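Molybdopterin synthase catalytic subunit (PDB 5MPO) forms the catalytic subunit of molybdopterin synthase, converting precursor Z into molybdopterin by transferring two sulfur atoms from thiocarboxylated MOCS2A to build the dithiolene. Local coordinates at residues Ser47-Thr53 with Glu107-Ala113; Ser18-Phe24 with Lys92-His98; Ile63-Ala69 with His98-Pro104. One frame throughout, in Å; residues are numbered along the deposited sequence.

Contact 1: Ser47-Thr53 with Glu107-Ala113; sequences SLFVGTT and EASIIIA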
loop_
_atom_site.group_PDB
_atom_site.type_symbol
_atom_site.label_atom_id
_atom_site.label_comp_id
_atom_site.label_asym_id
_atom_site.label_seq_id
_atom_site.Cartn_x
_atom_site.Cartn_y
_atom_site.Cartn_z
ATOM N N SER C 47 2.647 1.452 -4.467
ATOM C CA SER C 47 1.948 0.933 -3.288
ATOM C C SER C 47 2.511 -0.422 -3.026
ATOM O O SER C 47 2.877 -1.107 -3.959
ATOM C CB SER C 47 0.422 0.890 -3.452
ATOM O OG SER C 47 -0.042 2.212 -3.709
ATOM N N LEU C 48 2.581 -0.804 -1.761
ATOM C CA LEU C 48 3.002 -2.147 -1.360
ATOM C C LEU C 48 2.089 -2.721 -0.306
ATOM O O LEU C 48 1.508 -1.982 0.488
ATOM C CB LEU C 48 4.425 -2.167 -0.805
ATOM C CG LEU C 48 5.532 -1.781 -1.774
ATOM C CD1 LEU C 48 5.996 -0.388 -1.459
ATOM C CD2 LEU C 48 6.709 -2.709 -1.658
ATOM N N PHE C 49 1.919 -4.048 -0.362
ATOM C CA PHE C 49 1.217 -4.782 0.679
ATOM C C PHE C 49 2.159 -5.857 1.193
ATOM O O PHE C 49 2.804 -6.544 0.409
ATOM C CB PHE C 49 -0.119 -5.421 0.223
ATOM C CG PHE C 49 -0.744 -6.252 1.322
ATOM C CD1 PHE C 49 -1.398 -5.636 2.397
ATOM C CD2 PHE C 49 -0.567 -7.643 1.361
ATOM C CE1 PHE C 49 -1.911 -6.411 3.457
ATOM C CE2 PHE C 49 -1.081 -8.432 2.406
ATOM C CZ PHE C 49 -1.743 -7.811 3.463
ATOM N N VAL C 50 2.233 -6.006 2.503
ATOM C CA VAL C 50 3.137 -6.972 3.111
ATOM C C VAL C 50 2.310 -7.724 4.106
ATOM O O VAL C 50 1.674 -7.096 4.967
ATOM C CB VAL C 50 4.298 -6.300 3.815
ATOM C CG1 VAL C 50 5.200 -7.327 4.492
ATOM C CG2 VAL C 50 5.060 -5.420 2.839
ATOM N N GLY C 51 2.278 -9.052 3.930
ATOM C CA GLY C 51 1.504 -9.963 4.763
ATOM C C GLY C 51 2.513 -10.618 5.690
ATOM O O GLY C 51 3.530 -11.136 5.246
ATOM N N THR C 52 2.203 -10.598 6.974
ATOM C CA THR C 52 3.091 -11.038 8.042
ATOM C C THR C 52 2.366 -12.011 8.945
ATOM O O THR C 52 1.164 -11.909 9.131
ATOM C CB THR C 52 3.570 -9.854 8.914
ATOM O OG1 THR C 52 2.468 -8.990 9.227
ATOM C CG2 THR C 52 4.634 -9.073 8.202
ATOM N N THR C 53 3.120 -12.945 9.520
ATOM C CA THR C 53 2.566 -13.912 10.449
ATOM C C THR C 53 2.236 -13.220 11.798
ATOM O O THR C 53 3.111 -12.631 12.434
ATOM C CB THR C 53 3.540 -15.083 10.695
ATOM O OG1 THR C 53 3.807 -15.780 9.471
ATOM C CG2 THR C 53 2.937 -16.055 11.724
ATOM N N GLU C 107 7.567 -12.196 10.222
ATOM C CA GLU C 107 8.249 -12.236 8.917
ATOM C C GLU C 107 7.182 -12.331 7.859
ATOM O O GLU C 107 6.024 -12.736 8.128
ATOM C CB GLU C 107 9.230 -13.384 8.842
ATOM C CG GLU C 107 10.355 -13.257 9.861
ATOM C CD GLU C 107 11.345 -14.405 9.782
ATOM O OE1 GLU C 107 11.350 -15.194 8.816
ATOM O OE2 GLU C 107 12.108 -14.561 10.727
ATOM N N ALA C 108 7.554 -11.893 6.667
ATOM C CA ALA C 108 6.596 -11.698 5.586
ATOM C C ALA C 108 6.325 -12.976 4.857
ATOM O O ALA C 108 7.271 -13.658 4.446
ATOM C CB ALA C 108 7.123 -10.633 4.596
ATOM N N SER C 109 5.045 -13.281 4.669
ATOM C CA SER C 109 4.597 -14.352 3.755
ATOM C C SER C 109 4.338 -13.893 2.281
ATOM O O SER C 109 4.337 -14.710 1.357
ATOM C CB SER C 109 3.315 -14.987 4.295
ATOM O OG SER C 109 2.214 -14.095 4.286
ATOM N N ILE C 110 4.044 -12.614 2.093
ATOM C CA ILE C 110 3.680 -12.070 0.792
ATOM C C ILE C 110 4.127 -10.616 0.730
ATOM O O ILE C 110 4.074 -9.904 1.729
ATOM C CB ILE C 110 2.151 -12.231 0.456
ATOM C CG1 ILE C 110 1.841 -11.607 -0.881
ATOM C CG2 ILE C 110 1.253 -11.583 1.464
ATOM C CD1 ILE C 110 0.693 -12.216 -1.631
ATOM N N ILE C 111 4.580 -10.191 -0.440
ATOM C CA ILE C 111 4.840 -8.791 -0.671
ATOM C C ILE C 111 4.382 -8.616 -2.080
ATOM O O ILE C 111 4.829 -9.321 -3.000
ATOM C CB ILE C 111 6.328 -8.413 -0.525
ATOM C CG1 ILE C 111 6.828 -8.585 0.900
ATOM C CG2 ILE C 111 6.622 -6.979 -0.919
ATOM C CD1 ILE C 111 8.341 -8.390 0.987
ATOM N N ILE C 112 3.477 -7.658 -2.232
ATOM C CA ILE C 112 2.974 -7.181 -3.514
ATOM C C ILE C 112 3.323 -5.709 -3.632
ATOM O O ILE C 112 3.153 -4.926 -2.675
ATOM C CB ILE C 112 1.458 -7.337 -3.592
ATOM C CG1 ILE C 112 1.067 -8.815 -3.512
ATOM C CG2 ILE C 112 0.961 -6.789 -4.910
ATOM C CD1 ILE C 112 -0.383 -9.089 -3.164
ATOM N N ALA C 113 3.821 -5.346 -4.793
ATOM C CA ALA C 113 4.128 -3.987 -5.105
ATOM C C ALA C 113 3.640 -3.643 -6.531
ATOM O O ALA C 113 3.769 -4.457 -7.434
ATOM C CB ALA C 113 5.627 -3.782 -4.987
#
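Phe49 and Ile110 meet at about a right angle on one face of an antiparallel strand pair, which is broken by a classic beta bulge at Gly51. The branch methyl CG2 of Ile110 comes to the rim of the phenyl ring, near its plane, 4.0 Å from Phe49 CE2. With CG swung anti to the backbone N (chi1 176°), the Phe49 ring lies toward Gly51, which puts its edge near Ile110. The same methyl lies 3.7 Å from Gly51 CA, close against the glycine. On the other face Val50 and Ile111 lie side by side and point the same way, CG2 against CG1. Val50 CG1 leans on Ala108 CB at 3.8 Å, and Leu48 sets CD2 on the methyl of Ala113. Leu48, Ile111 and Ala113 lie against helix 31-38, whereas Phe49 and Ile110 pack under helix 119-136. Strand 45-52 closes the sheet within the chain, but it pairs antiparallel with a strand of the second subunit, so the sheet continues through the dimer. Phe49 and Ile112 exchange two backbone bonds in the carbonyl planes. At the bulge, Ser109 and Ile110 both face Gly51; the hydroxyl of Ser109 bonds to Tyr67 and to the backbone of another protein's chain. Gly51 N reaches Ile110 O at 3.0 Å, and Ser109 N gives a more bent bond (143° at the hydrogen) to Gly51 O at 2.7 Å.

Contact 2: Ser18-Phe24 with Lys92-His98; sequences SKDVINF and KHIAVFH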
loop_
_atom_site.group_PDB
_atom_site.type_symbol
_atom_site.label_atom_id
_atom_site.label_comp_id
_atom_site.label_asym_id
_atom_site.label_seq_id
_atom_site.Cartn_x
_atom_site.Cartn_y
_atom_site.Cartn_z
ATOM N N SER C 18 7.362 -2.836 -19.570
ATOM C CA SER C 18 6.569 -3.212 -18.400
ATOM C C SER C 18 6.904 -4.607 -17.943
ATOM O O SER C 18 7.012 -5.504 -18.780
ATOM C CB SER C 18 5.100 -3.170 -18.745
ATOM O OG SER C 18 4.701 -1.838 -18.739
ATOM N N LYS C 19 6.972 -4.796 -16.630
ATOM C CA LYS C 19 7.373 -6.080 -16.033
ATOM C C LYS C 19 6.316 -6.579 -15.071
ATOM O O LYS C 19 5.721 -5.771 -14.322
ATOM C CB LYS C 19 8.662 -5.977 -15.246
ATOM C CG LYS C 19 9.804 -5.330 -15.989
ATOM C CD LYS C 19 11.079 -5.256 -15.147
ATOM C CE LYS C 19 11.052 -4.064 -14.185
ATOM N NZ LYS C 19 12.082 -4.116 -13.112
ATOM N N ASP C 20 6.084 -7.899 -15.116
ATOM C CA ASP C 20 5.320 -8.637 -14.140
ATOM C C ASP C 20 6.356 -9.589 -13.506
ATOM O O ASP C 20 6.746 -10.523 -14.133
ATOM C CB ASP C 20 4.233 -9.461 -14.827
ATOM C CG ASP C 20 3.062 -8.628 -15.360
ATOM O OD1 ASP C 20 2.717 -7.564 -14.819
ATOM O OD2 ASP C 20 2.416 -9.048 -16.320
ATOM N N VAL C 21 6.797 -9.349 -12.282
ATOM C CA VAL C 21 7.827 -10.160 -11.621
ATOM C C VAL C 21 7.130 -10.992 -10.547
ATOM O O VAL C 21 6.576 -10.459 -9.580
ATOM C CB VAL C 21 8.863 -9.253 -10.943
ATOM C CG1 VAL C 21 9.973 -10.059 -10.279
ATOM C CG2 VAL C 21 9.431 -8.251 -11.951
ATOM N N ILE C 22 7.148 -12.304 -10.736
ATOM C CA ILE C 22 6.405 -13.229 -9.927
ATOM C C ILE C 22 7.348 -14.291 -9.405
ATOM O O ILE C 22 8.015 -14.970 -10.182
ATOM C CB ILE C 22 5.327 -13.926 -10.765
ATOM C CG1 ILE C 22 4.421 -12.867 -11.379
ATOM C CG2 ILE C 22 4.511 -14.886 -9.873
ATOM C CD1 ILE C 22 3.407 -13.385 -12.336
ATOM N N ASN C 23 7.347 -14.472 -8.097
ATOM C CA ASN C 23 8.218 -15.389 -7.478
ATOM C C ASN C 23 7.630 -16.046 -6.260
ATOM O O ASN C 23 7.230 -15.369 -5.302
ATOM C CB ASN C 23 9.481 -14.666 -7.072
ATOM C CG ASN C 23 10.568 -15.620 -6.643
ATOM O OD1 ASN C 23 10.438 -16.802 -6.805
ATOM N ND2 ASN C 23 11.635 -15.094 -6.092
ATOM N N PHE C 24 7.607 -17.377 -6.307
ATOM C CA PHE C 24 7.381 -18.215 -5.133
ATOM C C PHE C 24 8.682 -18.788 -4.628
ATOM O O PHE C 24 9.513 -19.217 -5.421
ATOM C CB PHE C 24 6.410 -19.294 -5.503
ATOM C CG PHE C 24 5.038 -18.769 -5.753
ATOM C CD1 PHE C 24 4.733 -18.161 -6.949
ATOM C CD2 PHE C 24 4.064 -18.842 -4.767
ATOM C CE1 PHE C 24 3.458 -17.673 -7.194
ATOM C CE2 PHE C 24 2.785 -18.363 -4.984
ATOM C CZ PHE C 24 2.483 -17.760 -6.194
ATOM N N LYS C 92 2.707 0.420 -14.269
ATOM C CA LYS C 92 3.899 0.111 -15.006
ATOM C C LYS C 92 4.375 -1.314 -14.711
ATOM O O LYS C 92 4.208 -2.172 -15.558
ATOM C CB LYS C 92 4.986 1.136 -14.705
ATOM C CG LYS C 92 6.223 0.981 -15.566
ATOM C CD LYS C 92 5.843 1.006 -17.044
ATOM C CE LYS C 92 7.050 1.148 -17.948
ATOM N NZ LYS C 92 6.630 0.944 -19.360
ATOM N N HIS C 93 4.921 -1.527 -13.507
ATOM C CA HIS C 93 5.451 -2.792 -13.005
ATOM C C HIS C 93 4.601 -3.378 -11.805
ATOM O O HIS C 93 4.114 -2.645 -10.930
ATOM C CB HIS C 93 6.900 -2.627 -12.467
ATOM C CG HIS C 93 7.850 -1.977 -13.418
ATOM N ND1 HIS C 93 8.026 -2.405 -14.716
ATOM C CD2 HIS C 93 8.704 -0.937 -13.244
ATOM C CE1 HIS C 93 8.920 -1.635 -15.307
ATOM N NE2 HIS C 93 9.355 -0.746 -14.424
ATOM N N ILE C 94 4.504 -4.700 -11.759
ATOM C CA ILE C 94 3.830 -5.456 -10.685
ATOM C C ILE C 94 4.856 -6.532 -10.227
ATOM O O ILE C 94 5.541 -7.202 -11.073
ATOM C CB ILE C 94 2.577 -6.122 -11.253
ATOM C CG1 ILE C 94 1.699 -5.130 -12.027
ATOM C CG2 ILE C 94 1.883 -6.908 -10.201
ATOM C CD1 ILE C 94 0.520 -5.770 -12.741
ATOM N N ALA C 95 5.067 -6.604 -8.922
ATOM C CA ALA C 95 5.890 -7.619 -8.344
ATOM C C ALA C 95 5.010 -8.340 -7.351
ATOM O O ALA C 95 4.292 -7.684 -6.606
ATOM C CB ALA C 95 7.067 -7.014 -7.643
ATOM N N VAL C 96 5.020 -9.675 -7.385
ATOM C CA VAL C 96 4.302 -10.510 -6.394
ATOM C C VAL C 96 5.200 -11.611 -5.887
ATOM O O VAL C 96 5.571 -12.495 -6.640
ATOM C CB VAL C 96 3.050 -11.174 -6.938
ATOM C CG1 VAL C 96 2.421 -12.050 -5.839
ATOM C CG2 VAL C 96 2.074 -10.130 -7.505
ATOM N N PHE C 97 5.544 -11.530 -4.605
ATOM C CA PHE C 97 6.495 -12.431 -4.004
ATOM C C PHE C 97 5.793 -13.153 -2.916
ATOM O O PHE C 97 5.282 -12.514 -1.994
ATOM C CB PHE C 97 7.683 -11.670 -3.464
ATOM C CG PHE C 97 8.726 -11.406 -4.485
ATOM C CD1 PHE C 97 8.448 -10.621 -5.564
ATOM C CD2 PHE C 97 9.968 -11.970 -4.386
ATOM C CE1 PHE C 97 9.402 -10.375 -6.553
ATOM C CE2 PHE C 97 10.939 -11.742 -5.368
ATOM C CZ PHE C 97 10.655 -10.935 -6.468
ATOM N N HIS C 98 5.703 -14.475 -3.025
ATOM C CA HIS C 98 5.070 -15.253 -1.957
ATOM C C HIS C 98 6.035 -16.274 -1.389
ATOM O O HIS C 98 6.707 -16.974 -2.119
ATOM C CB HIS C 98 3.781 -15.891 -2.463
ATOM C CG HIS C 98 2.799 -16.248 -1.383
ATOM N ND1 HIS C 98 3.145 -17.007 -0.273
ATOM C CD2 HIS C 98 1.477 -15.993 -1.262
ATOM C CE1 HIS C 98 2.080 -17.215 0.472
ATOM N NE2 HIS C 98 1.058 -16.600 -0.095
#
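The imidazole of His93 is sandwiched: CG of its neighbour Lys92 sits over the centre of one face, and CE of Lys19 covers the opposite face toward the rim, 3.5 Å from the ring centroid in a CH-pi contact. At the edge, in the ring plane, Lys19 N donates to His93 ND1 at 3.2 Å, while NE2 bonds to Glu16. Both ring nitrogens are thus engaged, fixing its rotation. A leucine in place of His93 would probably leave Lys19 N without this acceptor and the carboxylate of Glu16 without this partner. Lys19 gets over the ring by a bend at chi3 (-81°), and its NZ ends on the carbonyl of Leu37. Asn23 CB lies over a face of the Phe97 ring, 3.9 Å from its centroid, and Val21 CG1 approaches CE1 of that ring obliquely. Val21, Asn23 and Phe97 share one side of a parallel strand pair at the outer margin of the mixed sheet, with strand 20-25 outermost within the chain. Backbone bonds run from Ile94 N to Lys19 O through to His98 N to Asn23 O; Val21 N to Ile94 O is the straightest, 172°. The other side carries Asp20, salt-bridged to Arg86 of helix 73-88, with OD1 3.5 Å from Ile94 CD1. There Phe24 and His98 have nearly parallel rings, planes at 10°, but offset until almost nothing is stacked; Phe24 CE2 touches His98 CB at 3.7 Å.

Contact 3: Ile63-Ala69 with His98-Pro104; sequences ISLEYEA and HRLGLVP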
loop_
_atom_site.group_PDB
_atom_site.type_symbol
_atom_site.label_atom_id
_atom_site.label_comp_id
_atom_site.label_asym_id
_atom_site.label_seq_id
_atom_site.Cartn_x
_atom_site.Cartn_y
_atom_site.Cartn_z
ATOM N N ILE C 63 3.091 -19.610 16.683
ATOM C CA ILE C 63 4.575 -19.457 16.498
ATOM C C ILE C 63 5.084 -19.353 15.049
ATOM O O ILE C 63 6.192 -18.864 14.797
ATOM C CB ILE C 63 5.360 -20.594 17.195
ATOM C CG1 ILE C 63 4.958 -21.965 16.627
ATOM C CG2 ILE C 63 5.143 -20.503 18.698
ATOM C CD1 ILE C 63 5.516 -23.124 17.411
ATOM N N SER C 64 4.269 -19.812 14.115
ATOM C CA SER C 64 4.653 -19.892 12.732
ATOM C C SER C 64 3.397 -20.249 11.957
ATOM O O SER C 64 2.471 -20.882 12.501
ATOM C CB SER C 64 5.733 -20.981 12.577
ATOM O OG SER C 64 6.087 -21.130 11.235
ATOM N N LEU C 65 3.335 -19.766 10.723
ATOM C CA LEU C 65 2.436 -20.297 9.684
ATOM C C LEU C 65 3.278 -21.170 8.724
ATOM O O LEU C 65 4.500 -20.963 8.545
ATOM C CB LEU C 65 1.812 -19.179 8.846
ATOM C CG LEU C 65 0.748 -18.328 9.536
ATOM C CD1 LEU C 65 0.542 -16.963 8.858
ATOM C CD2 LEU C 65 -0.543 -19.108 9.588
ATOM N N GLU C 66 2.613 -22.137 8.115
ATOM C CA GLU C 66 3.227 -22.953 7.092
ATOM C C GLU C 66 2.383 -22.831 5.854
ATOM O O GLU C 66 1.156 -23.047 5.935
ATOM C CB GLU C 66 3.274 -24.430 7.475
ATOM C CG GLU C 66 3.983 -25.210 6.377
ATOM C CD GLU C 66 4.155 -26.662 6.672
ATOM O OE1 GLU C 66 3.250 -27.293 7.238
ATOM O OE2 GLU C 66 5.217 -27.168 6.313
ATOM N N TYR C 67 3.040 -22.523 4.724
ATOM C CA TYR C 67 2.353 -22.297 3.431
ATOM C C TYR C 67 2.817 -23.319 2.399
ATOM O O TYR C 67 4.018 -23.618 2.256
ATOM C CB TYR C 67 2.708 -20.925 2.879
ATOM C CG TYR C 67 2.109 -19.742 3.603
ATOM C CD1 TYR C 67 2.792 -19.109 4.662
ATOM C CD2 TYR C 67 0.872 -19.214 3.198
ATOM C CE1 TYR C 67 2.233 -18.011 5.308
ATOM C CE2 TYR C 67 0.320 -18.114 3.825
ATOM C CZ TYR C 67 0.996 -17.508 4.877
ATOM O OH TYR C 67 0.419 -16.410 5.473
ATOM N N GLU C 68 1.852 -23.830 1.664
ATOM C CA GLU C 68 2.111 -24.589 0.462
ATOM C C GLU C 68 1.291 -24.091 -0.679
ATOM O O GLU C 68 0.240 -23.441 -0.477
ATOM C CB GLU C 68 1.821 -26.067 0.712
ATOM C CG GLU C 68 0.392 -26.526 0.670
ATOM C CD GLU C 68 0.241 -27.990 1.109
ATOM O OE1 GLU C 68 1.024 -28.440 2.001
ATOM O OE2 GLU C 68 -0.675 -28.670 0.567
ATOM N N ALA C 69 1.715 -24.486 -1.879
ATOM C CA ALA C 69 1.063 -24.058 -3.105
ATOM C C ALA C 69 1.081 -25.102 -4.202
ATOM O O ALA C 69 1.995 -25.878 -4.285
ATOM C CB ALA C 69 1.760 -22.801 -3.599
ATOM N N HIS C 98 5.703 -14.475 -3.025
ATOM C CA HIS C 98 5.070 -15.253 -1.957
ATOM C C HIS C 98 6.035 -16.274 -1.389
ATOM O O HIS C 98 6.707 -16.974 -2.119
ATOM C CB HIS C 98 3.781 -15.891 -2.463
ATOM C CG HIS C 98 2.799 -16.248 -1.383
ATOM N ND1 HIS C 98 3.145 -17.007 -0.273
ATOM C CD2 HIS C 98 1.477 -15.993 -1.262
ATOM C CE1 HIS C 98 2.080 -17.215 0.472
ATOM N NE2 HIS C 98 1.058 -16.600 -0.095
ATOM N N ARG C 99 6.134 -16.326 -0.071
ATOM C CA ARG C 99 7.043 -17.253 0.596
ATOM C C ARG C 99 6.360 -18.551 0.903
ATOM O O ARG C 99 5.177 -18.572 1.230
ATOM C CB ARG C 99 7.580 -16.652 1.868
ATOM C CG ARG C 99 8.644 -17.493 2.537
ATOM C CD ARG C 99 9.309 -16.666 3.588
ATOM N NE ARG C 99 9.976 -17.531 4.528
ATOM C CZ ARG C 99 10.467 -17.145 5.698
ATOM N NH1 ARG C 99 10.395 -15.879 6.099
ATOM N NH2 ARG C 99 11.043 -18.043 6.482
ATOM N N LEU C 100 7.093 -19.652 0.779
ATOM C CA LEU C 100 6.492 -20.965 0.990
ATOM C C LEU C 100 7.187 -21.725 2.121
ATOM O O LEU C 100 8.305 -21.421 2.449
ATOM C CB LEU C 100 6.510 -21.743 -0.324
ATOM C CG LEU C 100 5.543 -21.263 -1.403
ATOM C CD1 LEU C 100 5.494 -22.226 -2.583
ATOM C CD2 LEU C 100 4.131 -21.082 -0.847
ATOM N N GLY C 101 6.502 -22.724 2.696
ATOM C CA GLY C 101 6.957 -23.384 3.907
ATOM C C GLY C 101 6.771 -22.491 5.132
ATOM O O GLY C 101 5.745 -21.828 5.248
ATOM N N LEU C 102 7.769 -22.454 6.010
ATOM C CA LEU C 102 7.640 -21.876 7.347
ATOM C C LEU C 102 7.907 -20.389 7.443
ATOM O O LEU C 102 9.032 -19.898 7.208
ATOM C CB LEU C 102 8.543 -22.618 8.354
ATOM C CG LEU C 102 7.992 -24.024 8.683
ATOM C CD1 LEU C 102 9.068 -24.854 9.371
ATOM C CD2 LEU C 102 6.699 -23.993 9.505
ATOM N N VAL C 103 6.872 -19.666 7.838
ATOM C CA VAL C 103 6.976 -18.208 7.964
ATOM C C VAL C 103 6.746 -17.929 9.433
ATOM O O VAL C 103 5.594 -17.970 9.907
ATOM C CB VAL C 103 5.956 -17.465 7.080
ATOM C CG1 VAL C 103 6.195 -15.962 7.127
ATOM C CG2 VAL C 103 6.062 -17.989 5.660
ATOM N N PRO C 104 7.838 -17.701 10.168
ATOM C CA PRO C 104 7.644 -17.381 11.591
ATOM C C PRO C 104 7.003 -15.982 11.807
ATOM O O PRO C 104 6.845 -15.181 10.863
ATOM C CB PRO C 104 9.063 -17.442 12.156
ATOM C CG PRO C 104 9.904 -17.023 10.998
ATOM C CD PRO C 104 9.253 -17.635 9.778
#
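Tyr67 holds CG anti to its carbonyl carbon (chi1 -71°), which brings its ring to His98 and Val103, while His98, with CG anti to the backbone N (chi1 -158°), turns its imidazole to meet it. The two rings form an offset edge-to-face pair, planes at 74°: His98 CE1 points at one face of the phenol, 3.6 Å from Tyr67 CD2. Val103 CG2 approaches the ring obliquely, also 3.6 Å away, at CD1. Within its own segment, His98 ND1 donates to Arg99 O from above the carbonyl plane, though in the imidazole's own plane, which helps fix the ring's turn. The phenol hydroxyl bonds to Ser109. The backbones pair in the second, antiparallel sheet, where strand 60-69 runs between strands 101-104 and 139-145. Leu65 and Val103 exchange two bonds, that from Val103 N to Leu65 O being almost straight at 2.8 Å; Leu65 O also accepts from Ser64 OG, which lies above its carbonyl plane. Tyr67 and Gly101 exchange two more, and Gly101 N sits on a lone pair of Tyr67 O, 2.7 Å away. The positive phi of Gly101, readily tolerated by glycine, comes where strand 101-104 begins. Leu65 and Tyr67 pack against Lys141 of strand 139-145, a predicted substrate-binding residue. Just before Gly101, Leu100 sets CD2 against Tyr67 CB and CD1 against Ala69 CB, the latter 3.9 Å apart.

Overall arrangement
Contacts 1 and 2 are two strand pairings of one mixed sheet, ordered 20-25, 91-99, 108-116, 45-52, with centres about 13 Å apart. They are joined through the middle pair, where Ile111 bonds to Phe97 and Ala113 to Ala95. Contact 3 belongs to the second sheet, which is antiparallel, its centre about 13 Å from contact 1's and 19 Å from contact 2's. His98 is shared by contacts 2 and 3, as the chain passes from strand 91-99 into 101-104. Along the chain contact 3 is nested inside contact 1, while contact 2 interleaves with both. The sheets meet near Tyr67, His98 and Ser109, where another protein's backbone enters; Tyr67 and His98 come within about 7 Å of Lys134, predicted to bind substrate.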